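HTH-type transcriptional regulator mcbR (Escherichia coli UMEA 3718-1, PDB 4P9F) represses expression of McbA by binding its promoter region, which prevents colanic acid overproduction and mucoidy, and is important for biofilm formation. Local coordinates at residues Thr7-Glu11 with Glu47-Leu52; Pro25-Thr31 with Pro62-Val68; Ser54-Leu58 with Trp153-Gly157. All coordinates share one frame; numbering follows the deposited sequence.

Contact 1: residues Thr7-Glu11 with Glu47-Leu52; sequences TLQVE and EALLRL
The guanidinium group of Arg51 has the methyl CG2 of Thr7 over the centre of one face, 3.5 Å from CZ, and the carboxylate of Glu11 at its edge. Both contacts lie within the winged-helix DNA-binding domain of a GntR-family regulator, where helix 6-19 packs against helix 42-54, the helix that carries the C-terminal half of the helix-turn-helix. The axes of the short segments approach to 8.5 Å. At the edge, Arg51 NH1 donates to Glu11 OE1 over 3.0 Å in a nearly straight bond (165° at the hydrogen). The acceptor lies almost in the guanidinium plane, whereas the donor reaches the syn side of OE1 from outside the carboxylate plane; the two planes stand 69° apart, so this salt bridge is a single-point grip and not a flat two-point pairing. Its reach comes from two stretched chains: Glu11 has CG anti to its backbone N (chi1 -176°) and stays extended to the carboxylate, and Arg51 is extended from CG to NE and crosses it at about a right angle. Next to the charged pair the backbones come close, with the CA atoms of Glu11 and Ala48 4.6 Å apart. The small side chain of Ala48 is consistent with this close approach, its CB meeting the backbone O of Thr7 and, at 3.7 Å, CG1 of Val10. Val10 also touches Leu38 of helix 31-38, tying the pair to the rest of the motif. Farther out, one water links Thr7 OG1 with Glu47 OE1, and a second donates to Glu11 OE2 at 2.6 Å and, weakly, to the backbone O of Arg51.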
ATOM      1  N   THR A   7       2.238  22.122  -1.535  1.00 20.87           N
ATOM      2  CA  THR A   7       2.058  20.909  -2.317  1.00 21.29           C
ATOM      3  C   THR A   7       1.389  19.788  -1.503  1.00 18.61           C
ATOM      4  O   THR A   7       0.470  19.141  -1.979  1.00 20.01           O
ATOM      5  CB  THR A   7       3.408  20.403  -2.818  1.00 27.93           C
ATOM      6  OG1 THR A   7       4.075  21.470  -3.491  1.00 25.02           O
ATOM      7  CG2 THR A   7       3.234  19.166  -3.764  1.00 25.26           C
ATOM      8  N   LEU A   8       1.826  19.609  -0.259  1.00 19.38           N
ATOM      9  CA  LEU A   8       1.258  18.559   0.597  1.00 20.90           C
ATOM     10  C   LEU A   8      -0.206  18.855   0.904  1.00 23.04           C
ATOM     11  O   LEU A   8      -1.027  17.947   0.948  1.00 24.42           O
ATOM     12  CB  LEU A   8       2.038  18.435   1.914  1.00 20.66           C
ATOM     13  CG  LEU A   8       1.515  17.404   2.944  1.00 28.42           C
ATOM     14  CD1 LEU A   8       1.453  16.000   2.306  1.00 28.47           C
ATOM     15  CD2 LEU A   8       2.408  17.401   4.198  1.00 28.80           C
ATOM     16  N   GLN A   9      -0.525  20.141   1.075  1.00 23.57           N
ATOM     17  CA  GLN A   9      -1.873  20.540   1.432  1.00 24.04           C
ATOM     18  C   GLN A   9      -2.834  20.243   0.290  1.00 26.03           C
ATOM     19  O   GLN A   9      -3.924  19.697   0.490  1.00 23.10           O
ATOM     20  CB  GLN A   9      -1.903  22.035   1.771  1.00 32.79           C
ATOM     21  CG  GLN A   9      -3.201  22.484   2.345  1.00 51.29           C
ATOM     22  CD  GLN A   9      -3.533  21.714   3.605  1.00 67.21           C
ATOM     23  OE1 GLN A   9      -4.567  21.044   3.686  1.00 71.48           O
ATOM     24  NE2 GLN A   9      -2.640  21.784   4.590  1.00 65.37           N
ATOM     25  N   VAL A  10      -2.426  20.575  -0.921  1.00 19.41           N
ATOM     26  CA  VAL A  10      -3.248  20.227  -2.081  1.00 24.55           C
ATOM     27  C   VAL A  10      -3.364  18.703  -2.239  1.00 24.57           C
ATOM     28  O   VAL A  10      -4.425  18.181  -2.529  1.00 22.69           O
ATOM     29  CB  VAL A  10      -2.674  20.830  -3.390  1.00 23.43           C
ATOM     30  CG1 VAL A  10      -3.523  20.398  -4.587  1.00 17.91           C
ATOM     31  CG2 VAL A  10      -2.603  22.383  -3.295  1.00 23.39           C
ATOM     32  N   GLU A  11      -2.249  17.996  -2.053  1.00 25.11           N
ATOM     33  CA  GLU A  11      -2.261  16.554  -2.196  1.00 24.66           C
ATOM     34  C   GLU A  11      -3.215  15.868  -1.204  1.00 23.75           C
ATOM     35  O   GLU A  11      -3.998  14.993  -1.585  1.00 24.56           O
ATOM     36  CB  GLU A  11      -0.867  15.981  -1.986  1.00 22.71           C
ATOM     37  CG  GLU A  11      -0.857  14.480  -2.243  1.00 29.14           C
ATOM     38  CD  GLU A  11       0.445  13.827  -1.855  1.00 38.24           C
ATOM     39  OE1 GLU A  11       1.289  14.501  -1.210  1.00 32.57           O
ATOM     40  OE2 GLU A  11       0.623  12.645  -2.220  1.00 34.84           O
ATOM     41  N   GLU A  47       2.389  19.495  -8.924  1.00 29.01           N
ATOM     42  CA  GLU A  47       3.166  18.485  -8.202  1.00 28.10           C
ATOM     43  C   GLU A  47       2.284  17.539  -7.390  1.00 22.97           C
ATOM     44  O   GLU A  47       2.557  16.329  -7.305  1.00 24.44           O
ATOM     45  CB  GLU A  47       4.197  19.122  -7.255  1.00 27.38           C
ATOM     46  CG  GLU A  47       5.322  19.845  -7.954  1.00 38.30           C
ATOM     47  CD  GLU A  47       6.345  20.427  -6.978  1.00 59.62           C
ATOM     48  OE1 GLU A  47       6.070  20.476  -5.757  1.00 63.31           O
ATOM     49  OE2 GLU A  47       7.425  20.846  -7.438  1.00 65.11           O
ATOM     50  N   ALA A  48       1.248  18.088  -6.773  1.00 21.37           N
ATOM     51  CA  ALA A  48       0.337  17.280  -5.963  1.00 22.16           C
ATOM     52  C   ALA A  48      -0.366  16.259  -6.847  1.00 25.81           C
ATOM     53  O   ALA A  48      -0.458  15.081  -6.504  1.00 27.58           O
ATOM     54  CB  ALA A  48      -0.687  18.179  -5.244  1.00 19.00           C
ATOM     55  N   LEU A  49      -0.821  16.711  -8.012  1.00 23.78           N
ATOM     56  CA  LEU A  49      -1.480  15.820  -8.954  1.00 21.86           C
ATOM     57  C   LEU A  49      -0.524  14.716  -9.432  1.00 22.12           C
ATOM     58  O   LEU A  49      -0.916  13.555  -9.523  1.00 25.71           O
ATOM     59  CB  LEU A  49      -2.028  16.631 -10.134  1.00 22.38           C
ATOM     60  CG  LEU A  49      -3.190  17.570  -9.791  1.00 23.02           C
ATOM     61  CD1 LEU A  49      -3.321  18.681 -10.846  1.00 19.16           C
ATOM     62  CD2 LEU A  49      -4.497  16.786  -9.723  1.00 19.83           C
ATOM     63  N   LEU A  50       0.728  15.077  -9.709  1.00 23.63           N
ATOM     64  CA  LEU A  50       1.740  14.113 -10.163  1.00 23.67           C
ATOM     65  C   LEU A  50       2.100  13.126  -9.069  1.00 26.96           C
ATOM     66  O   LEU A  50       2.397  11.968  -9.363  1.00 21.24           O
ATOM     67  CB  LEU A  50       2.993  14.830 -10.673  1.00 29.84           C
ATOM     68  CG  LEU A  50       2.768  15.506 -12.028  1.00 28.60           C
ATOM     69  CD1 LEU A  50       3.953  16.381 -12.431  1.00 28.64           C
ATOM     70  CD2 LEU A  50       2.489  14.438 -13.084  1.00 29.43           C
ATOM     71  N   ARG A  51       2.057  13.573  -7.812  1.00 22.06           N
ATOM     72  CA  ARG A  51       2.256  12.652  -6.690  1.00 24.84           C
ATOM     73  C   ARG A  51       1.172  11.567  -6.694  1.00 25.84           C
ATOM     74  O   ARG A  51       1.447  10.402  -6.416  1.00 23.56           O
ATOM     75  CB  ARG A  51       2.203  13.411  -5.361  1.00 24.72           C
ATOM     76  CG  ARG A  51       3.435  14.271  -5.050  1.00 24.78           C
ATOM     77  CD  ARG A  51       3.286  14.928  -3.665  1.00 28.33           C
ATOM     78  NE  ARG A  51       4.450  15.753  -3.343  1.00 27.57           N
ATOM     79  CZ  ARG A  51       4.643  16.352  -2.179  1.00 30.20           C
ATOM     80  NH1 ARG A  51       3.725  16.239  -1.217  1.00 25.15           N
ATOM     81  NH2 ARG A  51       5.749  17.058  -1.987  1.00 26.29           N
ATOM     82  N   LEU A  52      -0.058  11.954  -7.017  1.00 21.06           N
ATOM     83  CA  LEU A  52      -1.155  11.002  -7.082  1.00 24.74           C
ATOM     84  C   LEU A  52      -1.019  10.078  -8.301  1.00 26.93           C
ATOM     85  O   LEU A  52      -1.308   8.877  -8.221  1.00 27.24           O
ATOM     86  CB  LEU A  52      -2.484  11.756  -7.087  1.00 25.59           C
ATOM     87  CG  LEU A  52      -2.788  12.444  -5.747  1.00 31.12           C
ATOM     88  CD1 LEU A  52      -3.943  13.427  -5.870  1.00 27.17           C
ATOM     89  CD2 LEU A  52      -3.124  11.396  -4.689  1.00 34.13           C
TER
HETATM   90  O   HOH W   1       6.824  20.567  -3.404  1.00 42.84           O
HETATM   91  O   HOH W   2       0.304  10.521  -3.631  1.00 37.70           O

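Contact 2: residues Pro25-Thr31 with Pro62-Val68; sequences PGARLIT and PAQAFTV
Pro25 packs at the start, its CA 4.0 Å from CG1 of Val68; the backbone pairing begins at Gly26. Gly26 has phi 87°, where a side chain would jam against the preceding carbonyl; its N donates to Val68 O at 2.7 Å from well above the carbonyl plane. Ala27 O takes the return bond from Val68 N. Strand 28-30 then runs antiparallel to strand 65-67, with Arg28 and Ile30 in non-hydrogen-bonded pairs opposite Thr67 and Ala65. The extended Arg28 chain carries its guanidinium back to Pro62, where NH1 and NH2 both reach Pro62 O end-on at 3.1 Å, a fork of two moderately bent bonds, while CB of Ala65 lies over one face, 3.5 Å from CZ. Leu29 and Phe66 form the hydrogen-bonded pair: Leu29 N donates to Phe66 O at 2.7 Å and 170°, and Phe66 N answers to Leu29 O. With CG anti to its carbonyl carbon (chi1 -47°), Leu29 places CD1 3.8 Å from CG2 of Val68. An alanine in place of Leu29 would probably leave Val68 CG2 and Leu58 without their shared apolar neighbour and open a gap between them. After Ile30, the N-cap of helix 31-38, Thr31 sets OG1 at the edge of the Phe66 ring, 3.3 Å from CE1. Strands 59-61 and 65-67 form the wing hairpin of the winged-helix fold; strand 28-30 pairs with strand 65-67, which is therefore central in the sheet, and the Phe66 ring packs on Leu49, Leu50 and Val53 of helix 42-54.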
ATOM      1  N   PRO A  25     -15.572   8.977 -11.286  1.00 30.30           N
ATOM      2  CA  PRO A  25     -14.694   8.179 -12.146  1.00 32.03           C
ATOM      3  C   PRO A  25     -14.652   8.762 -13.556  1.00 37.64           C
ATOM      4  O   PRO A  25     -15.689   9.162 -14.088  1.00 29.56           O
ATOM      5  CB  PRO A  25     -15.369   6.800 -12.153  1.00 34.33           C
ATOM      6  CG  PRO A  25     -16.086   6.737 -10.870  1.00 32.14           C
ATOM      7  CD  PRO A  25     -16.548   8.138 -10.564  1.00 24.82           C
ATOM      8  N   GLY A  26     -13.459   8.870 -14.128  1.00 31.95           N
ATOM      9  CA  GLY A  26     -13.337   9.372 -15.490  1.00 35.06           C
ATOM     10  C   GLY A  26     -13.250  10.889 -15.629  1.00 36.45           C
ATOM     11  O   GLY A  26     -12.935  11.373 -16.716  1.00 31.61           O
ATOM     12  N   ALA A  27     -13.537  11.641 -14.560  1.00 30.45           N
ATOM     13  CA  ALA A  27     -13.544  13.101 -14.664  1.00 34.43           C
ATOM     14  C   ALA A  27     -12.189  13.661 -15.069  1.00 35.26           C
ATOM     15  O   ALA A  27     -11.137  13.202 -14.603  1.00 28.50           O
ATOM     16  CB  ALA A  27     -13.975  13.743 -13.339  1.00 26.72           C
ATOM     17  N   ARG A  28     -12.235  14.705 -15.885  1.00 30.46           N
ATOM     18  CA  ARG A  28     -11.025  15.339 -16.382  1.00 30.64           C
ATOM     19  C   ARG A  28     -10.708  16.505 -15.449  1.00 26.89           C
ATOM     20  O   ARG A  28     -11.521  17.407 -15.253  1.00 30.56           O
ATOM     21  CB  ARG A  28     -11.225  15.809 -17.837  1.00 29.04           C
ATOM     22  CG  ARG A  28     -10.073  16.635 -18.413  1.00 30.13           C
ATOM     23  CD  ARG A  28     -10.282  16.969 -19.915  1.00 32.10           C
ATOM     24  NE  ARG A  28      -9.345  18.006 -20.332  1.00 30.91           N
ATOM     25  CZ  ARG A  28      -8.113  17.769 -20.770  1.00 34.29           C
ATOM     26  NH1 ARG A  28      -7.689  16.511 -20.883  1.00 28.29           N
ATOM     27  NH2 ARG A  28      -7.309  18.785 -21.112  1.00 31.22           N
ATOM     28  N   LEU A  29      -9.542  16.444 -14.820  1.00 21.72           N
ATOM     29  CA  LEU A  29      -9.086  17.492 -13.906  1.00 23.25           C
ATOM     30  C   LEU A  29      -8.072  18.387 -14.601  1.00 26.37           C
ATOM     31  O   LEU A  29      -7.020  17.908 -15.024  1.00 29.33           O
ATOM     32  CB  LEU A  29      -8.470  16.866 -12.655  1.00 22.60           C
ATOM     33  CG  LEU A  29      -9.296  15.739 -12.023  1.00 28.42           C
ATOM     34  CD1 LEU A  29      -8.563  15.122 -10.813  1.00 22.10           C
ATOM     35  CD2 LEU A  29     -10.685  16.236 -11.623  1.00 23.81           C
ATOM     36  N   ILE A  30      -8.338  19.685 -14.641  1.00 27.76           N
ATOM     37  CA  ILE A  30      -7.451  20.617 -15.341  1.00 31.22           C
ATOM     38  C   ILE A  30      -6.616  21.367 -14.303  1.00 27.45           C
ATOM     39  O   ILE A  30      -7.164  22.077 -13.452  1.00 24.20           O
ATOM     40  CB  ILE A  30      -8.249  21.605 -16.251  1.00 29.10           C
ATOM     41  CG1 ILE A  30      -8.960  20.845 -17.379  1.00 35.38           C
ATOM     42  CG2 ILE A  30      -7.338  22.717 -16.837  1.00 22.40           C
ATOM     43  CD1 ILE A  30     -10.410  20.575 -17.120  1.00 44.23           C
ATOM     44  N   THR A  31      -5.302  21.138 -14.323  1.00 17.70           N
ATOM     45  CA  THR A  31      -4.377  21.752 -13.361  1.00 21.29           C
ATOM     46  C   THR A  31      -4.628  23.262 -13.161  1.00 25.93           C
ATOM     47  O   THR A  31      -4.743  23.748 -12.035  1.00 22.12           O
ATOM     48  CB  THR A  31      -2.926  21.501 -13.816  1.00 27.83           C
ATOM     49  OG1 THR A  31      -2.769  20.098 -14.075  1.00 26.78           O
ATOM     50  CG2 THR A  31      -1.928  21.930 -12.767  1.00 24.51           C
ATOM     51  N   PRO A  62      -4.308  14.319 -21.714  1.00 35.26           N
ATOM     52  CA  PRO A  62      -3.752  15.305 -22.653  1.00 33.65           C
ATOM     53  C   PRO A  62      -3.813  16.765 -22.165  1.00 36.14           C
ATOM     54  O   PRO A  62      -4.748  17.140 -21.437  1.00 30.45           O
ATOM     55  CB  PRO A  62      -4.626  15.132 -23.894  1.00 38.31           C
ATOM     56  CG  PRO A  62      -5.112  13.732 -23.817  1.00 41.85           C
ATOM     57  CD  PRO A  62      -5.298  13.442 -22.367  1.00 38.11           C
ATOM     58  N   ALA A  63      -2.799  17.548 -22.519  1.00 40.16           N
ATOM     59  CA  ALA A  63      -2.803  19.000 -22.298  1.00 45.75           C
ATOM     60  C   ALA A  63      -2.819  19.481 -20.840  1.00 42.27           C
ATOM     61  O   ALA A  63      -3.720  20.235 -20.450  1.00 35.50           O
ATOM     62  CB  ALA A  63      -3.994  19.639 -23.064  1.00 37.00           C
ATOM     63  N   GLN A  64      -1.878  18.996 -20.024  1.00 43.12           N
ATOM     64  CA  GLN A  64      -1.739  19.455 -18.626  1.00 41.62           C
ATOM     65  C   GLN A  64      -2.991  19.198 -17.784  1.00 35.89           C
ATOM     66  O   GLN A  64      -3.570  20.105 -17.142  1.00 30.64           O
ATOM     67  CB  GLN A  64      -1.365  20.946 -18.597  1.00 44.92           C
ATOM     68  CG  GLN A  64       0.001  21.221 -19.228  1.00 60.15           C
ATOM     69  CD  GLN A  64       0.295  22.702 -19.394  1.00 74.91           C
ATOM     70  OE1 GLN A  64      -0.598  23.544 -19.282  1.00 79.64           O
ATOM     71  NE2 GLN A  64       1.557  23.028 -19.663  1.00 81.86           N
ATOM     72  N   ALA A  65      -3.418  17.945 -17.817  1.00 30.75           N
ATOM     73  CA  ALA A  65      -4.640  17.535 -17.136  1.00 29.82           C
ATOM     74  C   ALA A  65      -4.493  16.094 -16.672  1.00 24.48           C
ATOM     75  O   ALA A  65      -3.526  15.399 -17.013  1.00 27.71           O
ATOM     76  CB  ALA A  65      -5.870  17.708 -18.056  1.00 29.08           C
ATOM     77  N   PHE A  66      -5.444  15.672 -15.853  1.00 30.46           N
ATOM     78  CA  PHE A  66      -5.447  14.353 -15.254  1.00 30.78           C
ATOM     79  C   PHE A  66      -6.845  13.766 -15.264  1.00 33.65           C
ATOM     80  O   PHE A  66      -7.820  14.503 -15.421  1.00 31.98           O
ATOM     81  CB  PHE A  66      -4.904  14.445 -13.827  1.00 28.96           C
ATOM     82  CG  PHE A  66      -3.538  15.026 -13.764  1.00 26.85           C
ATOM     83  CD1 PHE A  66      -3.347  16.400 -13.707  1.00 21.16           C
ATOM     84  CD2 PHE A  66      -2.435  14.208 -13.836  1.00 28.69           C
ATOM     85  CE1 PHE A  66      -2.080  16.941 -13.679  1.00 24.10           C
ATOM     86  CE2 PHE A  66      -1.152  14.749 -13.808  1.00 30.93           C
ATOM     87  CZ  PHE A  66      -0.982  16.113 -13.721  1.00 23.71           C
ATOM     88  N   THR A  67      -6.969  12.449 -15.154  1.00 24.49           N
ATOM     89  CA  THR A  67      -8.316  11.915 -15.006  1.00 29.03           C
ATOM     90  C   THR A  67      -8.391  11.047 -13.772  1.00 23.32           C
ATOM     91  O   THR A  67      -7.420  10.379 -13.389  1.00 25.18           O
ATOM     92  CB  THR A  67      -8.808  11.089 -16.231  1.00 35.25           C
ATOM     93  OG1 THR A  67      -7.888  10.034 -16.489  1.00 43.72           O
ATOM     94  CG2 THR A  67      -8.969  11.966 -17.486  1.00 39.69           C
ATOM     95  N   VAL A  68      -9.557  11.114 -13.138  1.00 29.69           N
ATOM     96  CA  VAL A  68      -9.916  10.254 -12.021  1.00 24.12           C
ATOM     97  C   VAL A  68     -10.101   8.841 -12.583  1.00 27.69           C
ATOM     98  O   VAL A  68     -10.785   8.662 -13.590  1.00 25.80           O
ATOM     99  CB  VAL A  68     -11.189  10.767 -11.332  1.00 27.66           C
ATOM    100  CG1 VAL A  68     -11.610   9.826 -10.198  1.00 26.24           C
ATOM    101  CG2 VAL A  68     -10.966  12.224 -10.835  1.00 21.82           C
TER

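Contact 3: residues Ser54-Leu58 with Trp153-Gly157; sequences SVNAL and WVRMG
Arg155 turns one face of its guanidinium to Asn56, whose CB stands 3.7 Å above the plane, displaced toward the rim. The contact joins the winged-helix DNA-binding domain to the FCD domain, the helical ligand-binding module of this GntR subfamily: the turn after helix 42-54 meets the C-terminal end of helix 143-156. Arg155 is bent at chi2 and chi3, and this folding brings the aliphatic CD against the backbone, 3.6 Å from Asn56 O. Two carbonyl oxygens also approach its nitrogens, Asn56 O near NE and Val55 O 3.3 Å from NH1, but both angles are too poor for hydrogen bonds. A water makes the connection instead, donating to Val55 O at 2.7 Å and accepting from Arg155 NH1. On the apolar side CB of Ala57 meets CG1 of Val154 at 3.7 Å; with CG1 anti to the backbone N (chi1 171°), Val154 turns this branch to the turn while its side chain also touches Lys15, Leu18 and Ser19 of helix 6-19.

The next shell explains how these groups are placed. Asn56, with positive phi (65°), is the C-prime residue of a Schellman motif that ends helix 42-54, Ala57 N turning back to Leu52 O; this reversal probably helps to present the Val55 and Asn56 carbonyls to Arg155. The polar ends of both Asn56 and Arg155 lead to Glu147 of the second subunit: its OE1 accepts from Asn56 ND2 and forms a salt bridge with Arg155 NH1, so this junction between domains also takes part in the dimer interface. At 181 Å² the buried area is small, and a second water bridges the junction at another point, donating to Ala57 O at 2.7 Å and to Val154 O at 3.0 Å.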
ATOM      1  N   SER A  54       1.802   9.109  -9.497  1.00 23.20           N
ATOM      2  CA  SER A  54       2.893   8.179  -9.198  1.00 28.05           C
ATOM      3  C   SER A  54       2.437   6.972  -8.362  1.00 25.72           C
ATOM      4  O   SER A  54       3.090   5.927  -8.384  1.00 31.86           O
ATOM      5  CB  SER A  54       4.045   8.904  -8.490  1.00 30.49           C
ATOM      6  OG  SER A  54       3.688   9.233  -7.163  1.00 50.88           O
ATOM      7  N   VAL A  55       1.366   7.117  -7.584  1.00 26.55           N
ATOM      8  CA  VAL A  55       0.817   5.958  -6.873  1.00 23.25           C
ATOM      9  C   VAL A  55      -0.445   5.416  -7.568  1.00 28.97           C
ATOM     10  O   VAL A  55      -1.194   4.626  -6.983  1.00 29.21           O
ATOM     11  CB  VAL A  55       0.523   6.274  -5.374  1.00 28.77           C
ATOM     12  CG1 VAL A  55       1.816   6.640  -4.663  1.00 27.75           C
ATOM     13  CG2 VAL A  55      -0.546   7.366  -5.223  1.00 25.70           C
ATOM     14  N   ASN A  56      -0.678   5.861  -8.803  1.00 27.30           N
ATOM     15  CA  ASN A  56      -1.807   5.393  -9.625  1.00 28.16           C
ATOM     16  C   ASN A  56      -3.189   5.747  -9.081  1.00 29.01           C
ATOM     17  O   ASN A  56      -4.175   5.073  -9.374  1.00 28.90           O
ATOM     18  CB  ASN A  56      -1.696   3.876  -9.814  1.00 23.48           C
ATOM     19  CG  ASN A  56      -0.429   3.496 -10.546  1.00 36.55           C
ATOM     20  OD1 ASN A  56      -0.100   4.097 -11.550  1.00 36.95           O
ATOM     21  ND2 ASN A  56       0.319   2.548 -10.006  1.00 38.20           N
ATOM     22  N   ALA A  57      -3.243   6.811  -8.285  1.00 28.07           N
ATOM     23  CA  ALA A  57      -4.490   7.354  -7.758  1.00 21.94           C
ATOM     24  C   ALA A  57      -5.162   8.274  -8.769  1.00 29.25           C
ATOM     25  O   ALA A  57      -6.347   8.601  -8.642  1.00 25.37           O
ATOM     26  CB  ALA A  57      -4.234   8.099  -6.458  1.00 19.48           C
ATOM     27  N   LEU A  58      -4.367   8.763  -9.713  1.00 24.32           N
ATOM     28  CA  LEU A  58      -4.860   9.518 -10.853  1.00 23.01           C
ATOM     29  C   LEU A  58      -4.136   9.058 -12.099  1.00 23.71           C
ATOM     30  O   LEU A  58      -3.090   8.426 -12.000  1.00 26.08           O
ATOM     31  CB  LEU A  58      -4.639  11.025 -10.658  1.00 20.96           C
ATOM     32  CG  LEU A  58      -5.489  11.713  -9.589  1.00 20.17           C
ATOM     33  CD1 LEU A  58      -5.001  13.144  -9.434  1.00 22.22           C
ATOM     34  CD2 LEU A  58      -6.958  11.683  -9.993  1.00 21.32           C
ATOM     35  N   TRP A 153      -8.084   3.339   0.278  1.00 20.75           N
ATOM     36  CA  TRP A 153      -9.322   4.116   0.307  1.00 23.95           C
ATOM     37  C   TRP A 153      -9.360   5.153  -0.813  1.00 23.49           C
ATOM     38  O   TRP A 153     -10.423   5.452  -1.366  1.00 26.02           O
ATOM     39  CB  TRP A 153      -9.463   4.824   1.650  1.00 24.91           C
ATOM     40  CG  TRP A 153      -9.835   3.916   2.791  1.00 30.40           C
ATOM     41  CD1 TRP A 153     -10.231   2.607   2.719  1.00 30.66           C
ATOM     42  CD2 TRP A 153      -9.773   4.243   4.189  1.00 38.81           C
ATOM     43  NE1 TRP A 153     -10.459   2.112   3.990  1.00 29.29           N
ATOM     44  CE2 TRP A 153     -10.180   3.097   4.909  1.00 36.13           C
ATOM     45  CE3 TRP A 153      -9.415   5.406   4.906  1.00 36.75           C
ATOM     46  CZ2 TRP A 153     -10.248   3.075   6.307  1.00 34.74           C
ATOM     47  CZ3 TRP A 153      -9.482   5.383   6.298  1.00 39.07           C
ATOM     48  CH2 TRP A 153      -9.903   4.227   6.982  1.00 37.39           C
ATOM     49  N   VAL A 154      -8.202   5.742  -1.098  1.00 23.33           N
ATOM     50  CA  VAL A 154      -8.070   6.687  -2.207  1.00 23.56           C
ATOM     51  C   VAL A 154      -8.345   5.979  -3.535  1.00 21.56           C
ATOM     52  O   VAL A 154      -9.033   6.518  -4.386  1.00 25.88           O
ATOM     53  CB  VAL A 154      -6.669   7.335  -2.254  1.00 25.92           C
ATOM     54  CG1 VAL A 154      -6.491   8.148  -3.548  1.00 22.48           C
ATOM     55  CG2 VAL A 154      -6.441   8.250  -1.023  1.00 24.16           C
ATOM     56  N   ARG A 155      -7.811   4.770  -3.697  1.00 21.26           N
ATOM     57  CA  ARG A 155      -7.986   3.989  -4.929  1.00 25.83           C
ATOM     58  C   ARG A 155      -9.462   3.587  -5.133  1.00 26.03           C
ATOM     59  O   ARG A 155      -9.983   3.662  -6.231  1.00 28.36           O
ATOM     60  CB  ARG A 155      -7.096   2.729  -4.884  1.00 27.64           C
ATOM     61  CG  ARG A 155      -5.603   3.015  -4.939  1.00 29.07           C
ATOM     62  CD  ARG A 155      -5.169   3.610  -6.259  1.00 26.36           C
ATOM     63  NE  ARG A 155      -5.093   2.656  -7.375  1.00 27.70           N
ATOM     64  CZ  ARG A 155      -4.038   1.858  -7.576  1.00 25.93           C
ATOM     65  NH1 ARG A 155      -3.032   1.866  -6.710  1.00 25.61           N
ATOM     66  NH2 ARG A 155      -3.984   1.052  -8.619  1.00 31.19           N
HETATM   67  N   MSE A 156     -10.137   3.149  -4.074  1.00 24.33           N
HETATM   68  CA  MSE A 156     -11.536   2.766  -4.240  1.00 30.68           C
HETATM   69  C   MSE A 156     -12.467   3.971  -4.240  1.00 28.07           C
HETATM   70  O   MSE A 156     -13.614   3.862  -4.684  1.00 26.42           O
HETATM   71  CB  MSE A 156     -11.973   1.783  -3.162  1.00 33.25           C
HETATM   72  CG  MSE A 156     -12.065   2.346  -1.778  1.00 40.83           C
HETATM   73 SE   MSE A 156     -12.633   0.930  -0.529  0.66 45.57          SE
HETATM   74  CE  MSE A 156     -14.395   0.715  -1.075  1.00 21.25           C
ATOM     75  N   GLY A 157     -11.960   5.108  -3.763  1.00 25.63           N
ATOM     76  CA  GLY A 157     -12.724   6.332  -3.634  1.00 24.66           C
ATOM     77  C   GLY A 157     -13.723   6.714  -4.721  1.00 25.69           C
ATOM     78  O   GLY A 157     -14.859   7.054  -4.399  1.00 26.56           O
TER
HETATM   79  O   HOH W   3      -2.155   3.970  -4.503  1.00 27.54           O
HETATM   80  O   HOH W   4      -8.103   7.175  -7.134  1.00 26.38           O

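Contacts 1 and 2 lie in the winged-helix domain and cross along the chain, helix 6-19 leading to strand 28-30 and helix 42-54 through strand 59-61 to strand 65-67. Their centres are about 14 Å apart, and Leu49 bridges them, its CD1 3.5 Å from Phe66 CE1. Contact 3 comes after contact 1 in sequence, about 12 Å away between centres, on the turn that ends helix 42-54; its second segment belongs to the FCD domain. Contacts 2 and 3, centres about 14 Å apart, also alternate along the chain, and Leu58 packs on Leu49, Leu52 and Leu29. Helix 42-54 connects helix packing, wing and domain junction, a route by which FCD-domain changes could plausibly reach the DNA-binding domain.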